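Local structure of malonyl-CoA decarboxylase (Rhodopseudomonas palustris, 4KSA) at residues T333-L338 against D351-I356; S54-A59 against H128-T133. The protein probably catalyses the decarboxylation of malonyl-CoA to acetyl-CoA and carbon dioxide. All blocks are in the same frame, centred on the assembly; numbering follows the deposited sequence.

Interaction 1: residues T333-L338 against D351-I356; sequences TALEAL and DRLKPI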
ATOM      1  N   THR A 333     -13.636  59.317  21.702  1.00 66.95           N
ATOM      2  CA  THR A 333     -14.528  60.073  20.833  1.00 68.11           C
ATOM      3  C   THR A 333     -14.667  59.443  19.448  1.00 67.16           C
ATOM      4  O   THR A 333     -15.781  59.264  18.959  1.00 66.18           O
ATOM      5  CB  THR A 333     -14.035  61.515  20.664  1.00 70.24           C
ATOM      6  OG1 THR A 333     -13.680  62.055  21.943  1.00 71.39           O
ATOM      7  CG2 THR A 333     -15.129  62.374  20.049  1.00 71.25           C
ATOM      8  N   ALA A 334     -13.537  59.111  18.824  1.00 66.76           N
ATOM      9  CA  ALA A 334     -13.524  58.487  17.492  1.00 66.60           C
ATOM     10  C   ALA A 334     -14.170  57.092  17.471  1.00 65.54           C
ATOM     11  O   ALA A 334     -14.982  56.772  16.605  1.00 64.01           O
ATOM     12  CB  ALA A 334     -12.086  58.398  16.980  1.00 67.08           C
ATOM     13  N   LEU A 335     -13.793  56.265  18.435  1.00 65.86           N
ATOM     14  CA  LEU A 335     -14.326  54.916  18.543  1.00 67.13           C
ATOM     15  C   LEU A 335     -15.849  54.866  18.464  1.00 68.24           C
ATOM     16  O   LEU A 335     -16.409  53.900  17.946  1.00 66.78           O
ATOM     17  CB  LEU A 335     -13.856  54.294  19.859  1.00 64.94           C
ATOM     18  CG  LEU A 335     -12.858  53.140  19.823  1.00 63.01           C
ATOM     19  CD1 LEU A 335     -11.894  53.243  18.646  1.00 60.86           C
ATOM     20  CD2 LEU A 335     -12.117  53.158  21.142  1.00 62.23           C
ATOM     21  N   GLU A 336     -16.514  55.899  18.980  1.00 71.61           N
ATOM     22  CA  GLU A 336     -17.979  55.953  18.971  1.00 75.28           C
ATOM     23  C   GLU A 336     -18.529  55.685  17.577  1.00 76.29           C
ATOM     24  O   GLU A 336     -19.709  55.367  17.411  1.00 75.82           O
ATOM     25  CB  GLU A 336     -18.483  57.317  19.456  1.00 77.55           C
ATOM     26  CG  GLU A 336     -18.139  57.654  20.900  1.00 80.65           C
ATOM     27  CD  GLU A 336     -18.777  58.956  21.361  1.00 82.06           C
ATOM     28  OE1 GLU A 336     -18.459  60.020  20.784  1.00 82.70           O
ATOM     29  OE2 GLU A 336     -19.600  58.914  22.303  1.00 82.80           O
ATOM     30  N   ALA A 337     -17.663  55.828  16.580  1.00 78.22           N
ATOM     31  CA  ALA A 337     -18.035  55.596  15.193  1.00 80.14           C
ATOM     32  C   ALA A 337     -18.374  54.120  14.988  1.00 81.78           C
ATOM     33  O   ALA A 337     -19.307  53.779  14.258  1.00 81.53           O
ATOM     34  CB  ALA A 337     -16.888  56.009  14.273  1.00 78.83           C
ATOM     35  N   LEU A 338     -17.616  53.248  15.645  1.00 83.38           N
ATOM     36  CA  LEU A 338     -17.832  51.813  15.535  1.00 85.20           C
ATOM     37  C   LEU A 338     -19.247  51.420  15.936  1.00 86.91           C
ATOM     38  O   LEU A 338     -19.737  50.364  15.545  1.00 86.87           O
ATOM     39  CB  LEU A 338     -16.817  51.068  16.402  1.00 84.29           C
ATOM     40  CG  LEU A 338     -15.372  51.217  15.926  1.00 83.63           C
ATOM     41  CD1 LEU A 338     -14.411  50.688  16.972  1.00 81.81           C
ATOM     42  CD2 LEU A 338     -15.213  50.487  14.604  1.00 82.21           C
ATOM     43  N   ASP A 351     -11.278  55.660   7.107  1.00 82.75           N
ATOM     44  CA  ASP A 351      -9.920  56.174   7.208  1.00 83.02           C
ATOM     45  C   ASP A 351      -9.668  56.897   8.509  1.00 81.69           C
ATOM     46  O   ASP A 351      -8.528  57.019   8.949  1.00 82.18           O
ATOM     47  CB  ASP A 351      -9.622  57.111   6.043  1.00 86.06           C
ATOM     48  CG  ASP A 351      -9.523  56.377   4.725  1.00 89.50           C
ATOM     49  OD1 ASP A 351     -10.537  55.780   4.294  1.00 90.65           O
ATOM     50  OD2 ASP A 351      -8.423  56.393   4.125  1.00 91.52           O
ATOM     51  N   ARG A 352     -10.735  57.381   9.125  1.00 80.26           N
ATOM     52  CA  ARG A 352     -10.611  58.091  10.385  1.00 79.46           C
ATOM     53  C   ARG A 352     -10.343  57.073  11.496  1.00 77.51           C
ATOM     54  O   ARG A 352      -9.526  57.305  12.394  1.00 76.94           O
ATOM     55  CB  ARG A 352     -11.906  58.840  10.675  1.00 82.23           C
ATOM     56  CG  ARG A 352     -11.716  60.149  11.414  1.00 85.60           C
ATOM     57  CD  ARG A 352     -11.621  61.319  10.440  1.00 87.95           C
ATOM     58  NE  ARG A 352     -12.785  61.416   9.550  1.00 89.28           N
ATOM     59  CZ  ARG A 352     -14.058  61.313   9.938  1.00 88.99           C
ATOM     60  NH1 ARG A 352     -14.364  61.097  11.214  1.00 87.94           N
ATOM     61  NH2 ARG A 352     -15.032  61.445   9.045  1.00 88.32           N
ATOM     62  N   LEU A 353     -11.046  55.943  11.415  1.00 74.76           N
ATOM     63  CA  LEU A 353     -10.939  54.850  12.381  1.00 70.51           C
ATOM     64  C   LEU A 353      -9.668  54.021  12.252  1.00 68.38           C
ATOM     65  O   LEU A 353      -9.013  53.720  13.253  1.00 66.83           O
ATOM     66  CB  LEU A 353     -12.140  53.915  12.235  1.00 68.64           C
ATOM     67  CG  LEU A 353     -13.414  54.246  12.995  1.00 66.52           C
ATOM     68  CD1 LEU A 353     -14.532  53.354  12.503  1.00 65.67           C
ATOM     69  CD2 LEU A 353     -13.179  54.056  14.492  1.00 65.72           C
ATOM     70  N   LYS A 354      -9.341  53.647  11.014  1.00 66.56           N
ATOM     71  CA  LYS A 354      -8.172  52.816  10.716  1.00 65.06           C
ATOM     72  C   LYS A 354      -6.935  53.061  11.584  1.00 64.68           C
ATOM     73  O   LYS A 354      -6.334  52.120  12.088  1.00 64.73           O
ATOM     74  CB  LYS A 354      -7.792  52.934   9.235  1.00 63.54           C
ATOM     75  CG  LYS A 354      -6.531  52.169   8.886  1.00 63.39           C
ATOM     76  CD  LYS A 354      -6.087  52.348   7.440  1.00 62.05           C
ATOM     77  CE  LYS A 354      -6.680  51.294   6.526  1.00 62.21           C
ATOM     78  NZ  LYS A 354      -5.980  51.269   5.207  1.00 61.58           N
ATOM     79  N   PRO A 355      -6.529  54.326  11.770  1.00 65.02           N
ATOM     80  CA  PRO A 355      -5.345  54.556  12.603  1.00 64.29           C
ATOM     81  C   PRO A 355      -5.544  54.202  14.073  1.00 63.25           C
ATOM     82  O   PRO A 355      -4.689  53.558  14.678  1.00 64.01           O
ATOM     83  CB  PRO A 355      -5.068  56.037  12.402  1.00 64.23           C
ATOM     84  CG  PRO A 355      -6.454  56.597  12.216  1.00 66.29           C
ATOM     85  CD  PRO A 355      -7.061  55.600  11.257  1.00 65.13           C
ATOM     86  N   ILE A 356      -6.662  54.619  14.656  1.00 61.63           N
ATOM     87  CA  ILE A 356      -6.892  54.310  16.057  1.00 61.37           C
ATOM     88  C   ILE A 356      -7.089  52.806  16.290  1.00 60.16           C
ATOM     89  O   ILE A 356      -6.502  52.238  17.216  1.00 59.61           O
ATOM     90  CB  ILE A 356      -8.110  55.113  16.649  1.00 62.14           C
ATOM     91  CG1 ILE A 356      -8.364  54.692  18.109  1.00 61.86           C
ATOM     92  CG2 ILE A 356      -9.373  54.867  15.825  1.00 61.81           C
ATOM     93  CD1 ILE A 356      -7.115  54.699  19.011  1.00 62.35           C
TER
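Leu-353 reaches from helix 347-367 to pack against Ala-337 and Leu-338 and to touch the carbonyl oxygen of Ala-334; it takes part in four of the five residue contacts between the segments. Its two methyls divide the work. CD1 meets Leu-338 CD2 at 3.6 Å and the methyl of Ala-337 (CB) at 4.0 Å. The other methyl, CD2, lies 3.9 Å from the backbone O of Ala-334, a van der Waals contact with a peptide oxygen. Leu-338 holds CG anti to its carbonyl carbon (chi1 -66°), which sets that atom 3.9 Å from Leu-353 CD2, and the two leucines cross obliquely.

A second apolar pair flanks the first. Leu-335 CD1 touches Ile-356 CG1 at 3.9 Å, the side chains crossing at about a right angle; Ile-356 presents that atom with CG1 anti to its own backbone N (chi1 177°). No hydrogen bond joins the segments.

An alanine in place of Leu-353 would probably open a gap between the segments, leaving Leu-338 and the Ala-337 methyl without the leucine methyls they rest on. Trp-343, in the intervening loop, lines both Leu-338 and Leu-353, while Leu-315 of helix 311-320 backs Leu-338. This is plain apolar packing between sequence-near parts of the C-terminal domain, whose family belongs to the acetyltransferase clan: helix 329-335 and its continuation 336-338 lie against helix 347-367, and the connection folds back through Trp-343.

Interaction 2: residues S54-A59 against H128-T133; sequences SGVALA and HAPGGT
The contact of Val-56 and Ala-59 with Ala-129 and its neighbours is apolar packing of a helix against a tight turn: one face of helix 52-68 leans on the segment that leads into helix 132-146, in the largely helical N-terminal part of the chain. The backbones come close, with Val-56 CA 5.2 Å from Ala-129 CA.

Two patches carry the contact. In the first, Val-56 CG1, anti to its backbone N (chi1 -172°), lies 3.8 Å from His-128 O and 4.1 Å from Pro-130 CD; the valine and proline side chains cross at about a right angle. In the second, the methyl of Ala-129 (CB) sits 3.9 Å from Ala-59 C and 4.1 Å from Ala-59 CB, one methyl against another. The same methyl also meets Ala-60 and Leu-63 further along helix 52-68, while Leu-46 of helix 36-48 packs on Ala-59.

His-128 starts toward the helix, but the end of its side chain leads away, and the residue packs on Arg-170 of a second subunit. Near the start of segment 54-59, Ser-54 OG hydrogen-bonds Glu-426 OE1 of that subunit, which places the contact close to a subunit interface.

Residues Ala-129 to Gly-132 form a type II beta turn, closed by a weak bond from Gly-132 N to Ala-129 O, and Gly-131 adopts the positive phi (78°) that suits the third position of such a turn. With Gly-131 as N-cap, the segment is a type II turn running directly into a helix, packed on a neighbouring helix through valine and alanine.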
ATOM      1  N   SER A  54     -15.793 -10.678  28.106  1.00 55.52           N
ATOM      2  CA  SER A  54     -16.951 -10.066  28.742  1.00 53.43           C
ATOM      3  C   SER A  54     -16.718  -8.569  28.930  1.00 51.75           C
ATOM      4  O   SER A  54     -17.651  -7.767  28.866  1.00 52.10           O
ATOM      5  CB  SER A  54     -17.255 -10.754  30.084  1.00 53.18           C
ATOM      6  OG  SER A  54     -16.134 -10.763  30.950  1.00 53.71           O
ATOM      7  N   GLY A  55     -15.470  -8.188  29.150  1.00 49.50           N
ATOM      8  CA  GLY A  55     -15.179  -6.782  29.315  1.00 48.00           C
ATOM      9  C   GLY A  55     -15.705  -6.065  28.094  1.00 47.85           C
ATOM     10  O   GLY A  55     -16.594  -5.218  28.188  1.00 48.95           O
ATOM     11  N   VAL A  56     -15.165  -6.431  26.935  1.00 46.03           N
ATOM     12  CA  VAL A  56     -15.560  -5.844  25.664  1.00 42.47           C
ATOM     13  C   VAL A  56     -17.072  -5.876  25.480  1.00 42.34           C
ATOM     14  O   VAL A  56     -17.692  -4.874  25.142  1.00 41.83           O
ATOM     15  CB  VAL A  56     -14.889  -6.595  24.482  1.00 40.80           C
ATOM     16  CG1 VAL A  56     -15.149  -5.875  23.183  1.00 36.34           C
ATOM     17  CG2 VAL A  56     -13.403  -6.716  24.723  1.00 41.10           C
ATOM     18  N   ALA A  57     -17.672  -7.038  25.693  1.00 43.82           N
ATOM     19  CA  ALA A  57     -19.112  -7.166  25.521  1.00 44.74           C
ATOM     20  C   ALA A  57     -19.866  -6.138  26.380  1.00 46.02           C
ATOM     21  O   ALA A  57     -20.780  -5.449  25.900  1.00 43.58           O
ATOM     22  CB  ALA A  57     -19.536  -8.572  25.881  1.00 43.53           C
ATOM     23  N   LEU A  58     -19.470  -6.039  27.648  1.00 46.49           N
ATOM     24  CA  LEU A  58     -20.101  -5.115  28.574  1.00 49.86           C
ATOM     25  C   LEU A  58     -19.932  -3.676  28.116  1.00 51.48           C
ATOM     26  O   LEU A  58     -20.917  -2.927  28.001  1.00 51.81           O
ATOM     27  CB  LEU A  58     -19.517  -5.292  29.983  1.00 51.66           C
ATOM     28  CG  LEU A  58     -19.980  -6.546  30.750  1.00 52.49           C
ATOM     29  CD1 LEU A  58     -19.292  -6.623  32.121  1.00 51.82           C
ATOM     30  CD2 LEU A  58     -21.503  -6.493  30.905  1.00 50.80           C
ATOM     31  N   ALA A  59     -18.680  -3.298  27.856  1.00 51.48           N
ATOM     32  CA  ALA A  59     -18.357  -1.957  27.398  1.00 49.69           C
ATOM     33  C   ALA A  59     -19.150  -1.667  26.127  1.00 47.81           C
ATOM     34  O   ALA A  59     -19.815  -0.638  26.003  1.00 47.53           O
ATOM     35  CB  ALA A  59     -16.846  -1.834  27.143  1.00 49.46           C
ATOM     36  N   HIS A 128     -12.199  -0.170  24.614  1.00 42.62           N
ATOM     37  CA  HIS A 128     -11.923  -1.437  23.951  1.00 43.60           C
ATOM     38  C   HIS A 128     -13.121  -1.909  23.135  1.00 42.28           C
ATOM     39  O   HIS A 128     -13.030  -2.841  22.348  1.00 43.26           O
ATOM     40  CB  HIS A 128     -11.503  -2.494  24.973  1.00 43.72           C
ATOM     41  CG  HIS A 128     -10.121  -2.286  25.503  1.00 48.53           C
ATOM     42  ND1 HIS A 128      -9.835  -2.249  26.851  1.00 52.04           N
ATOM     43  CD2 HIS A 128      -8.942  -2.091  24.865  1.00 51.21           C
ATOM     44  CE1 HIS A 128      -8.541  -2.039  27.022  1.00 52.34           C
ATOM     45  NE2 HIS A 128      -7.976  -1.940  25.831  1.00 53.22           N
ATOM     46  N   ALA A 129     -14.247  -1.246  23.315  1.00 40.55           N
ATOM     47  CA  ALA A 129     -15.426  -1.608  22.567  1.00 39.54           C
ATOM     48  C   ALA A 129     -15.215  -1.121  21.145  1.00 39.19           C
ATOM     49  O   ALA A 129     -14.628  -0.064  20.921  1.00 40.93           O
ATOM     50  CB  ALA A 129     -16.651  -0.950  23.178  1.00 37.54           C
ATOM     51  N   PRO A 130     -15.654  -1.901  20.150  1.00 39.87           N
ATOM     52  CA  PRO A 130     -15.418  -1.348  18.811  1.00 39.02           C
ATOM     53  C   PRO A 130     -16.158  -0.020  18.648  1.00 38.89           C
ATOM     54  O   PRO A 130     -17.295   0.124  19.085  1.00 38.86           O
ATOM     55  CB  PRO A 130     -15.910  -2.452  17.869  1.00 37.59           C
ATOM     56  CG  PRO A 130     -16.617  -3.469  18.782  1.00 40.17           C
ATOM     57  CD  PRO A 130     -15.949  -3.343  20.102  1.00 37.68           C
ATOM     58  N   GLY A 131     -15.493   0.958  18.042  1.00 39.49           N
ATOM     59  CA  GLY A 131     -16.095   2.266  17.878  1.00 38.15           C
ATOM     60  C   GLY A 131     -16.005   3.005  19.200  1.00 38.35           C
ATOM     61  O   GLY A 131     -16.605   4.067  19.388  1.00 35.83           O
ATOM     62  N   GLY A 132     -15.233   2.426  20.122  1.00 38.48           N
ATOM     63  CA  GLY A 132     -15.061   3.008  21.447  1.00 39.22           C
ATOM     64  C   GLY A 132     -14.540   4.438  21.514  1.00 38.74           C
ATOM     65  O   GLY A 132     -15.168   5.310  22.119  1.00 34.92           O
ATOM     66  N   THR A 133     -13.386   4.676  20.894  1.00 38.99           N
ATOM     67  CA  THR A 133     -12.782   5.997  20.909  1.00 38.75           C
ATOM     68  C   THR A 133     -13.720   7.060  20.369  1.00 39.52           C
ATOM     69  O   THR A 133     -13.866   8.132  20.959  1.00 40.20           O
ATOM     70  CB  THR A 133     -11.500   6.025  20.101  1.00 37.35           C
ATOM     71  OG1 THR A 133     -10.572   5.104  20.676  1.00 41.43           O
ATOM     72  CG2 THR A 133     -10.890   7.413  20.120  1.00 38.46           C
TER

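Interaction 1 and interaction 2 illustrate how distant parts of one chain can be packed mainly by apolar contacts, with no hydrogen bond across either pair of segments. Their centres are 59 Å apart and their nearest atoms about 43 Å, on opposite sides of the chain's centre, so neither touches the other. In sequence they follow in series, interaction 2 being complete before interaction 1 begins. They differ in setting: a second subunit reaches interaction 2, whereas no other chain of the assembly touches the segments of interaction 1. Both lie away from His-162, a magnesium ligand in a crystal structure of this protein, although the His-128 side chain is about 14 Å from a bound magnesium ion, too far for coordination.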